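Local atomic coordinates of F-actin-capping protein subunit alpha (Plasmodium berghei, PDB entry 7A0H), a protein that probably caps actin filaments, binding their fast-growing barbed ends and blocking subunit exchange there without severing them, and assembles as an asymmetric homodimer. Residues E126-Y131 / L175-D180; S160-S165 / Y171-L176; I213-T218 / N259-D264. All coordinates share one frame; numbering follows the deposited sequence. Where two conformers were deposited one is given.

Interaction 1: residues E126-Y131 / L175-D180; sequences EYVDIY and LLICCD
Ile177 reaches out from strand 170-183 to meet Tyr127 and Val128 on helix 112-131, a helix-on-sheet contact against the five-stranded antiparallel sheet of the capping protein fold. It is a sparse meeting: the nearest CA atoms, those of Val128 and Ile177, are still 8.3 Å apart, and one methyl group bridges the gap. The torsions of Ile177 explain its reach. With CG1 beside the backbone N (chi1 -55°) and the rest of that branch extended (chi2 173°), CD1 is carried far off the strand toward the helix. There it meets the tyrosine at the ring's edge, in the ring plane and not over a face, and the two side chains cross at about a right angle. Val128, the next residue on the helix, runs past the isoleucine in the opposite direction and offers its CG2 methyl to the same CD1 at 4.0 Å.

At the far end of the tyrosine, OH is hydrogen-bonded to Glu258 of helix 243-266. That bond, together with packing on Leu251 and Arg255, ties the ring to a second helix on the sheet. Leu286 of the second subunit also packs on Tyr127, which puts this contact close to the dimer interface. On the strand side, Cys179 belongs to a disulfide seen in this protein; its partner, Cys158, touches Val128. No hydrogen bond joins the two segments. Their closest approach is at the ring edge, where Ile177 CD1 lies 3.5 Å from Tyr127 CE2 and 3.7 Å from Tyr127 CD2.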
loop_
_atom_site.group_PDB
_atom_site.type_symbol
_atom_site.label_atom_id
_atom_site.label_comp_id
_atom_site.label_asym_id
_atom_site.label_seq_id
_atom_site.Cartn_x
_atom_site.Cartn_y
_atom_site.Cartn_z
ATOM N N GLU A 126 -15.623 -3.579 31.205
ATOM C CA GLU A 126 -17.086 -3.525 31.155
ATOM C C GLU A 126 -17.519 -2.835 29.881
ATOM O O GLU A 126 -18.470 -3.258 29.187
ATOM C CB GLU A 126 -17.631 -2.820 32.414
ATOM C CG GLU A 126 -19.130 -2.495 32.415
ATOM C CD GLU A 126 -19.617 -1.711 33.685
ATOM O OE1 GLU A 126 -19.120 -0.571 33.961
ATOM O OE2 GLU A 126 -20.499 -2.264 34.391
ATOM N N TYR A 127 -16.777 -1.794 29.522
ATOM C CA TYR A 127 -17.114 -0.995 28.379
ATOM C C TYR A 127 -17.109 -1.857 27.123
ATOM O O TYR A 127 -18.053 -1.820 26.308
ATOM C CB TYR A 127 -16.096 0.133 28.316
ATOM C CG TYR A 127 -16.080 0.818 26.959
ATOM C CD1 TYR A 127 -17.128 1.567 26.575
ATOM C CD2 TYR A 127 -14.971 0.680 26.029
ATOM C CE1 TYR A 127 -17.160 2.243 25.364
ATOM C CE2 TYR A 127 -14.959 1.348 24.852
ATOM C CZ TYR A 127 -16.112 2.111 24.479
ATOM O OH TYR A 127 -16.180 2.699 23.244
ATOM N N VAL A 128 -16.048 -2.647 26.943
ATOM C CA VAL A 128 -15.959 -3.535 25.783
ATOM C C VAL A 128 -17.098 -4.533 25.819
ATOM O O VAL A 128 -17.739 -4.832 24.811
ATOM C CB VAL A 128 -14.577 -4.254 25.802
ATOM C CG1 VAL A 128 -14.555 -5.398 24.816
ATOM C CG2 VAL A 128 -13.497 -3.236 25.564
ATOM N N ASP A 129 -17.348 -5.076 26.979
ATOM C CA ASP A 129 -18.421 -6.041 27.127
ATOM C C ASP A 129 -19.755 -5.445 26.725
ATOM O O ASP A 129 -20.605 -6.109 26.091
ATOM C CB ASP A 129 -18.456 -6.451 28.617
ATOM C CG ASP A 129 -19.519 -7.449 28.923
ATOM O OD1 ASP A 129 -19.664 -8.419 28.152
ATOM O OD2 ASP A 129 -20.179 -7.299 29.973
ATOM N N ILE A 130 -19.995 -4.202 27.121
ATOM C CA ILE A 130 -21.319 -3.662 26.836
ATOM C C ILE A 130 -21.459 -3.245 25.371
ATOM O O ILE A 130 -22.522 -3.398 24.788
ATOM C CB ILE A 130 -21.605 -2.483 27.776
ATOM C CG1 ILE A 130 -21.742 -3.004 29.209
ATOM C CG2 ILE A 130 -22.903 -1.781 27.400
ATOM C CD1 ILE A 130 -21.816 -1.877 30.290
ATOM N N TYR A 131 -20.421 -2.664 24.778
ATOM C CA TYR A 131 -20.553 -1.940 23.519
ATOM C C TYR A 131 -19.931 -2.577 22.256
ATOM O O TYR A 131 -20.343 -2.196 21.150
ATOM C CB TYR A 131 -19.917 -0.554 23.674
ATOM C CG TYR A 131 -20.684 0.239 24.614
ATOM C CD1 TYR A 131 -21.925 0.710 24.268
ATOM C CD2 TYR A 131 -20.192 0.559 25.838
ATOM C CE1 TYR A 131 -22.667 1.437 25.144
ATOM C CE2 TYR A 131 -20.885 1.269 26.670
ATOM C CZ TYR A 131 -22.138 1.719 26.341
ATOM O OH TYR A 131 -22.863 2.472 27.235
ATOM N N LEU A 175 -4.350 3.246 28.745
ATOM C CA LEU A 175 -5.519 2.379 28.573
ATOM C C LEU A 175 -5.547 2.030 27.115
ATOM O O LEU A 175 -5.405 2.934 26.266
ATOM C CB LEU A 175 -6.865 3.067 28.942
ATOM C CG LEU A 175 -7.134 3.563 30.375
ATOM C CD1 LEU A 175 -6.521 4.933 30.518
ATOM C CD2 LEU A 175 -8.640 3.563 30.788
ATOM N N LEU A 176 -5.828 0.764 26.832
ATOM C CA LEU A 176 -5.644 0.244 25.476
ATOM C C LEU A 176 -6.636 -0.859 25.141
ATOM O O LEU A 176 -6.841 -1.836 25.917
ATOM C CB LEU A 176 -4.228 -0.332 25.328
ATOM C CG LEU A 176 -3.777 -0.998 23.992
ATOM C CD1 LEU A 176 -3.729 0.034 22.881
ATOM C CD2 LEU A 176 -2.334 -1.627 24.216
ATOM N N ILE A 177 -7.262 -0.679 23.975
ATOM C CA ILE A 177 -8.177 -1.685 23.421
ATOM C C ILE A 177 -7.649 -2.148 22.043
ATOM O O ILE A 177 -7.348 -1.307 21.184
ATOM C CB ILE A 177 -9.606 -1.164 23.243
ATOM C CG1 ILE A 177 -10.164 -0.603 24.550
ATOM C CG2 ILE A 177 -10.521 -2.322 22.741
ATOM C CD1 ILE A 177 -11.662 0.159 24.363
ATOM N N CYS A 178 -7.728 -3.446 21.829
ATOM C CA CYS A 178 -7.269 -4.031 20.550
ATOM C C CYS A 178 -8.265 -5.015 19.999
ATOM O O CYS A 178 -8.729 -5.941 20.724
ATOM C CB CYS A 178 -5.920 -4.836 20.750
ATOM S SG CYS A 178 -4.668 -3.927 21.537
ATOM N N CYS A 179 -8.589 -4.873 18.705
ATOM C CA CYS A 179 -9.340 -5.931 18.018
ATOM C C CYS A 179 -8.711 -6.176 16.645
ATOM O O CYS A 179 -8.317 -5.245 15.930
ATOM C CB CYS A 179 -10.886 -5.633 17.903
ATOM S SG CYS A 179 -11.919 -5.755 19.508
ATOM N N ASP A 180 -8.628 -7.454 16.306
ATOM C CA ASP A 180 -8.056 -7.967 15.075
ATOM C C ASP A 180 -9.058 -8.951 14.494
ATOM O O ASP A 180 -9.555 -9.844 15.205
ATOM C CB ASP A 180 -6.707 -8.680 15.309
ATOM C CG ASP A 180 -5.564 -7.706 15.624
ATOM O OD1 ASP A 180 -5.359 -6.640 15.008
ATOM O OD2 ASP A 180 -4.858 -8.041 16.551
#

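Interaction 2: residues S160-S165 / Y171-L176; sequences SSVYAS and YNLFLL
Tyr163 and Phe174, a hydrogen-bonded pair on neighbouring strands, bring their rings together through different first torsions: the tyrosine CG stands opposite its carbonyl carbon (chi1 -52°), the phenylalanine CG opposite its backbone N (chi1 -176°). The two side chains lie side by side, pointing the same way, and Tyr163 CD2 meets the edge of the phenylalanine ring 3.9 Å from Phe174 CD2, in the plane of that ring. Over one face of the tyrosine, offset toward the rim, sits OG of Ser161. Pro83 and Ile69 also pack against Tyr163 on this side of the sheet.

On the other side, Val162 and Leu175 run alongside one another, with Val162 CG2 3.9 Å from Leu175 CG. Further along, CB of Ala164 rests 3.9 Å from the CD2 methyl of Leu173. Helix 112-131 passes over this side, its Leu113 touching Ala164.

The backbones are held by pairs of hydrogen bonds at Ser161-Leu176, Tyr163-Phe174 and Ser165-Asn172. The straightest of them, from Tyr163 N to Phe174 O, measures 2.9 Å at 171°, whereas the bond from Asn172 N to Ser165 O is weak. Near that end a water accepts a hydrogen bond from Asn172 ND2 at 2.7 Å, donates one to Tyr163 O and pairs with Ser165 OG, so it stitches both strands together through side chains as well as backbone. OD1 of Asn172 turns to Asn197 on the next strand. Regular pairing of this kind is that of an antiparallel beta hairpin, here strands 154-167 and 170-183 at one edge of the chain's five-stranded sheet.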
loop_
_atom_site.group_PDB
_atom_site.type_symbol
_atom_site.label_atom_id
_atom_site.label_comp_id
_atom_site.label_asym_id
_atom_site.label_seq_id
_atom_site.Cartn_x
_atom_site.Cartn_y
_atom_site.Cartn_z
ATOM N N SER A 160 -7.756 -5.953 25.854
ATOM C CA SER A 160 -7.697 -4.638 26.475
ATOM C C SER A 160 -6.863 -4.755 27.745
ATOM O O SER A 160 -6.911 -5.786 28.432
ATOM C CB SER A 160 -9.094 -4.094 26.896
ATOM O OG SER A 160 -9.790 -5.055 27.762
ATOM N N SER A 161 -6.259 -3.631 28.149
ATOM C CA SER A 161 -5.332 -3.717 29.258
ATOM C C SER A 161 -5.178 -2.340 29.816
ATOM O O SER A 161 -5.311 -1.393 29.069
ATOM C CB SER A 161 -3.936 -4.240 28.760
ATOM O OG SER A 161 -3.084 -4.280 29.875
ATOM N N VAL A 162 -4.823 -2.206 31.089
ATOM C CA VAL A 162 -4.441 -0.889 31.590
ATOM C C VAL A 162 -3.087 -1.008 32.294
ATOM O O VAL A 162 -2.898 -1.896 33.151
ATOM C CB VAL A 162 -5.492 -0.254 32.546
ATOM C CG1 VAL A 162 -5.027 1.145 32.886
ATOM C CG2 VAL A 162 -6.953 -0.029 31.870
ATOM N N TYR A 163 -2.173 -0.069 31.977
ATOM C CA TYR A 163 -0.812 -0.055 32.503
ATOM C C TYR A 163 -0.550 1.181 33.353
ATOM O O TYR A 163 -0.967 2.287 32.996
ATOM C CB TYR A 163 0.301 -0.059 31.345
ATOM C CG TYR A 163 0.128 -1.147 30.335
ATOM C CD1 TYR A 163 0.781 -2.391 30.489
ATOM C CD2 TYR A 163 -0.732 -0.982 29.287
ATOM C CE1 TYR A 163 0.569 -3.438 29.609
ATOM C CE2 TYR A 163 -0.919 -2.010 28.345
ATOM C CZ TYR A 163 -0.277 -3.221 28.492
ATOM O OH TYR A 163 -0.497 -4.255 27.569
ATOM N N ALA A 164 0.209 1.025 34.431
ATOM C CA ALA A 164 0.427 2.161 35.330
ATOM C C ALA A 164 1.897 2.371 35.624
ATOM O O ALA A 164 2.632 1.400 35.866
ATOM C CB ALA A 164 -0.246 1.951 36.663
ATOM N N SER A 165 2.314 3.640 35.629
ATOM C CA SER A 165 3.688 3.982 36.002
ATOM C C SER A 165 3.655 5.309 36.734
ATOM O O SER A 165 2.646 6.036 36.698
ATOM C CB SER A 165 4.643 4.044 34.774
ATOM O OG SER A 165 4.078 4.901 33.757
ATOM N N TYR A 171 1.573 10.443 38.280
ATOM C CA TYR A 171 1.083 9.136 37.906
ATOM C C TYR A 171 0.770 9.080 36.421
ATOM O O TYR A 171 0.651 10.106 35.759
ATOM C CB TYR A 171 -0.184 8.696 38.619
ATOM C CG TYR A 171 -0.096 8.501 40.104
ATOM C CD1 TYR A 171 1.120 8.190 40.725
ATOM C CD2 TYR A 171 -1.224 8.606 40.882
ATOM C CE1 TYR A 171 1.195 8.020 42.090
ATOM C CE2 TYR A 171 -1.167 8.443 42.251
ATOM C CZ TYR A 171 0.039 8.142 42.850
ATOM O OH TYR A 171 0.078 7.974 44.210
ATOM N N ASN A 172 0.655 7.859 35.901
ATOM C CA ASN A 172 0.379 7.754 34.480
ATOM C C ASN A 172 -0.408 6.487 34.239
ATOM O O ASN A 172 -0.141 5.439 34.838
ATOM C CB ASN A 172 1.665 7.767 33.642
ATOM C CG ASN A 172 1.363 7.799 32.170
ATOM O OD1 ASN A 172 1.240 8.876 31.554
ATOM N ND2 ASN A 172 1.129 6.616 31.598
ATOM N N LEU A 173 -1.433 6.607 33.468
ATOM C CA LEU A 173 -2.186 5.430 33.105
ATOM C C LEU A 173 -2.351 5.398 31.593
ATOM O O LEU A 173 -2.708 6.408 30.961
ATOM C CB LEU A 173 -3.522 5.428 33.803
ATOM C CG LEU A 173 -3.652 5.248 35.313
ATOM C CD1 LEU A 173 -5.107 5.792 35.611
ATOM C CD2 LEU A 173 -3.522 3.851 35.759
ATOM N N PHE A 174 -2.169 4.216 31.051
ATOM C CA PHE A 174 -2.250 3.983 29.638
ATOM C C PHE A 174 -3.273 2.903 29.468
ATOM O O PHE A 174 -3.119 1.819 30.051
ATOM C CB PHE A 174 -0.922 3.570 29.088
ATOM C CG PHE A 174 -0.904 3.409 27.563
ATOM C CD1 PHE A 174 -0.938 4.527 26.760
ATOM C CD2 PHE A 174 -0.858 2.148 26.963
ATOM C CE1 PHE A 174 -0.892 4.424 25.365
ATOM C CE2 PHE A 174 -0.798 2.009 25.540
ATOM C CZ PHE A 174 -0.799 3.136 24.753
ATOM N N LEU A 175 -4.350 3.246 28.745
ATOM C CA LEU A 175 -5.519 2.379 28.573
ATOM C C LEU A 175 -5.547 2.030 27.115
ATOM O O LEU A 175 -5.405 2.934 26.266
ATOM C CB LEU A 175 -6.865 3.067 28.942
ATOM C CG LEU A 175 -7.134 3.563 30.375
ATOM C CD1 LEU A 175 -6.521 4.933 30.518
ATOM C CD2 LEU A 175 -8.640 3.563 30.788
ATOM N N LEU A 176 -5.828 0.764 26.832
ATOM C CA LEU A 176 -5.644 0.244 25.476
ATOM C C LEU A 176 -6.636 -0.859 25.141
ATOM O O LEU A 176 -6.841 -1.836 25.917
ATOM C CB LEU A 176 -4.228 -0.332 25.328
ATOM C CG LEU A 176 -3.777 -0.998 23.992
ATOM C CD1 LEU A 176 -3.729 0.034 22.881
ATOM C CD2 LEU A 176 -2.334 -1.627 24.216
HETATM O O HOH W 1 1.519 3.987 32.208
#

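Interaction 3: residues I213-T218 / N259-D264; sequences IDVVLT and NDVLYD
Ile213 takes the larger share of the contact with Val261, the residue of helix 243-266 that turns toward the strand. The isoleucine keeps CG1 beside its backbone N (chi1 -63°) and stretches on to CD1, while CG2 branches off on its own; Val261 CG2 fits against this forked shape, 3.7 Å from Ile213 CD1 and 4.0 Å from both CB and CG2 of Ile213. The two side chains slide past each other in opposite directions. Phe233 of strand 223-238 packs on both residues.

Asp214 points away from the helix and forms a salt bridge with Arg230. Strand 206-220 lies inside the five-stranded antiparallel sheet, with helix 243-266 packed across the side that carries Ile213 and Val215.

Val215 again faces the helix, but more loosely. Its CG2 comes no nearer than 4.4 Å to Val261 CG1, so one valine serves two strand residues, each through a different methyl. The second subunit closes in here as well, with its Ile283 on Val215 and its Ile284 on Val261. By Leu217 the strand has drawn away from the 259-264 turns, and the side chain packs instead on Leu276 of the second subunit. Back on the helix, Asp264 forms a salt bridge with Lys231 NZ.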
loop_
_atom_site.group_PDB
_atom_site.type_symbol
_atom_site.label_atom_id
_atom_site.label_comp_id
_atom_site.label_asym_id
_atom_site.label_seq_id
_atom_site.Cartn_x
_atom_site.Cartn_y
_atom_site.Cartn_z
ATOM N N ILE A 213 -6.995 6.692 17.922
ATOM C CA ILE A 213 -7.722 5.554 17.382
ATOM C C ILE A 213 -7.210 5.256 15.967
ATOM O O ILE A 213 -7.308 6.101 15.069
ATOM C CB ILE A 213 -9.251 5.795 17.373
ATOM C CG1 ILE A 213 -9.782 5.966 18.837
ATOM C CG2 ILE A 213 -9.897 4.643 16.713
ATOM C CD1 ILE A 213 -11.284 6.178 18.922
ATOM N N ASP A 214 -6.710 4.038 15.776
ATOM C CA ASP A 214 -6.105 3.587 14.517
ATOM C C ASP A 214 -6.981 2.510 13.914
ATOM O O ASP A 214 -7.305 1.530 14.593
ATOM C CB ASP A 214 -4.721 3.033 14.757
ATOM C CG ASP A 214 -3.645 4.136 14.951
ATOM O OD1 ASP A 214 -3.654 5.154 14.208
ATOM O OD2 ASP A 214 -2.750 3.946 15.834
ATOM N N VAL A 215 -7.408 2.703 12.671
ATOM C CA VAL A 215 -8.179 1.696 11.946
ATOM C C VAL A 215 -7.380 1.337 10.688
ATOM O O VAL A 215 -6.969 2.239 9.946
ATOM C CB VAL A 215 -9.554 2.216 11.539
ATOM C CG1 VAL A 215 -10.447 1.070 11.144
ATOM C CG2 VAL A 215 -10.203 2.912 12.707
ATOM N N VAL A 216 -7.141 0.039 10.461
ATOM C CA VAL A 216 -6.326 -0.387 9.322
ATOM C C VAL A 216 -7.047 -1.513 8.625
ATOM O O VAL A 216 -7.249 -2.590 9.228
ATOM C CB VAL A 216 -4.914 -0.906 9.694
ATOM C CG1 VAL A 216 -4.069 -1.128 8.389
ATOM C CG2 VAL A 216 -4.174 -0.002 10.650
ATOM N N LEU A 217 -7.350 -1.315 7.342
ATOM C CA LEU A 217 -7.847 -2.402 6.509
ATOM C C LEU A 217 -6.591 -3.004 5.851
ATOM O O LEU A 217 -5.734 -2.274 5.303
ATOM C CB LEU A 217 -8.834 -1.903 5.463
ATOM C CG LEU A 217 -9.541 -2.932 4.554
ATOM C CD1 LEU A 217 -10.539 -3.860 5.438
ATOM C CD2 LEU A 217 -10.251 -2.277 3.406
ATOM N N THR A 218 -6.477 -4.331 5.938
ATOM C CA THR A 218 -5.314 -5.063 5.459
ATOM C C THR A 218 -5.646 -6.209 4.511
ATOM O O THR A 218 -4.720 -6.751 3.907
ATOM C CB THR A 218 -4.456 -5.614 6.637
ATOM O OG1 THR A 218 -5.168 -6.562 7.467
ATOM C CG2 THR A 218 -3.882 -4.473 7.468
ATOM N N ASN A 259 -17.369 6.533 19.420
ATOM C CA ASN A 259 -18.582 6.883 18.677
ATOM C C ASN A 259 -18.277 7.908 17.589
ATOM O O ASN A 259 -18.850 7.858 16.512
ATOM C CB ASN A 259 -19.647 7.508 19.646
ATOM C CG ASN A 259 -20.497 6.460 20.355
ATOM O OD1 ASN A 259 -20.790 5.415 19.770
ATOM N ND2 ASN A 259 -20.921 6.749 21.627
ATOM N N ASP A 260 -17.404 8.872 17.872
ATOM C CA ASP A 260 -17.098 9.911 16.879
ATOM C C ASP A 260 -16.369 9.323 15.662
ATOM O O ASP A 260 -16.603 9.769 14.528
ATOM C CB ASP A 260 -16.315 11.029 17.598
ATOM C CG ASP A 260 -15.957 12.235 16.683
ATOM O OD1 ASP A 260 -16.792 12.695 15.842
ATOM O OD2 ASP A 260 -14.812 12.764 16.859
ATOM N N VAL A 261 -15.515 8.295 15.858
ATOM C CA VAL A 261 -14.846 7.650 14.711
ATOM C C VAL A 261 -15.866 6.852 13.903
ATOM O O VAL A 261 -15.890 6.891 12.661
ATOM C CB VAL A 261 -13.682 6.740 15.194
ATOM C CG1 VAL A 261 -13.170 5.834 14.043
ATOM C CG2 VAL A 261 -12.526 7.555 15.773
ATOM N N LEU A 262 -16.748 6.145 14.602
ATOM C CA LEU A 262 -17.817 5.426 13.926
ATOM C C LEU A 262 -18.588 6.367 13.047
ATOM O O LEU A 262 -18.886 6.070 11.887
ATOM C CB LEU A 262 -18.744 4.816 14.951
ATOM C CG LEU A 262 -19.751 3.811 14.448
ATOM C CD1 LEU A 262 -20.403 3.078 15.612
ATOM C CD2 LEU A 262 -20.782 4.527 13.647
ATOM N N TYR A 263 -18.869 7.538 13.559
ATOM C CA TYR A 263 -19.606 8.496 12.763
ATOM C C TYR A 263 -18.772 8.927 11.569
ATOM O O TYR A 263 -19.290 9.022 10.462
ATOM C CB TYR A 263 -19.980 9.682 13.628
ATOM C CG TYR A 263 -20.586 10.775 12.809
ATOM C CD1 TYR A 263 -21.960 10.871 12.622
ATOM C CD2 TYR A 263 -19.764 11.724 12.204
ATOM C CE1 TYR A 263 -22.498 11.919 11.864
ATOM C CE2 TYR A 263 -20.269 12.741 11.438
ATOM C CZ TYR A 263 -21.643 12.838 11.253
ATOM O OH TYR A 263 -22.108 13.865 10.470
ATOM N N ASP A 264 -17.480 9.205 11.795
ATOM C CA ASP A 264 -16.598 9.613 10.704
ATOM C C ASP A 264 -16.522 8.587 9.590
ATOM O O ASP A 264 -16.564 8.934 8.414
ATOM C CB ASP A 264 -15.199 9.841 11.242
ATOM C CG ASP A 264 -15.082 11.119 11.945
ATOM O OD1 ASP A 264 -15.926 11.984 11.654
ATOM O OD2 ASP A 264 -14.114 11.282 12.715
#

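Overall arrangement
All three contacts reach the same five-stranded antiparallel sheet. Interactions 1 and 2 share Leu175 and Leu176 on strand 170-183, and the next residue along, Ile177, is the one that meets helix 112-131; their centres are 14 Å apart. Interaction 3 lies two strands further across, its centre also 14 Å from that of interaction 1 but 21 Å from that of interaction 2, and the nearest atoms of interactions 1 and 3 are about 6 Å apart. Helix 243-266 connects these two, since it supplies Val261 to one and Glu258 to the tyrosine of the other. Both touch the second subunit; interaction 2 does not.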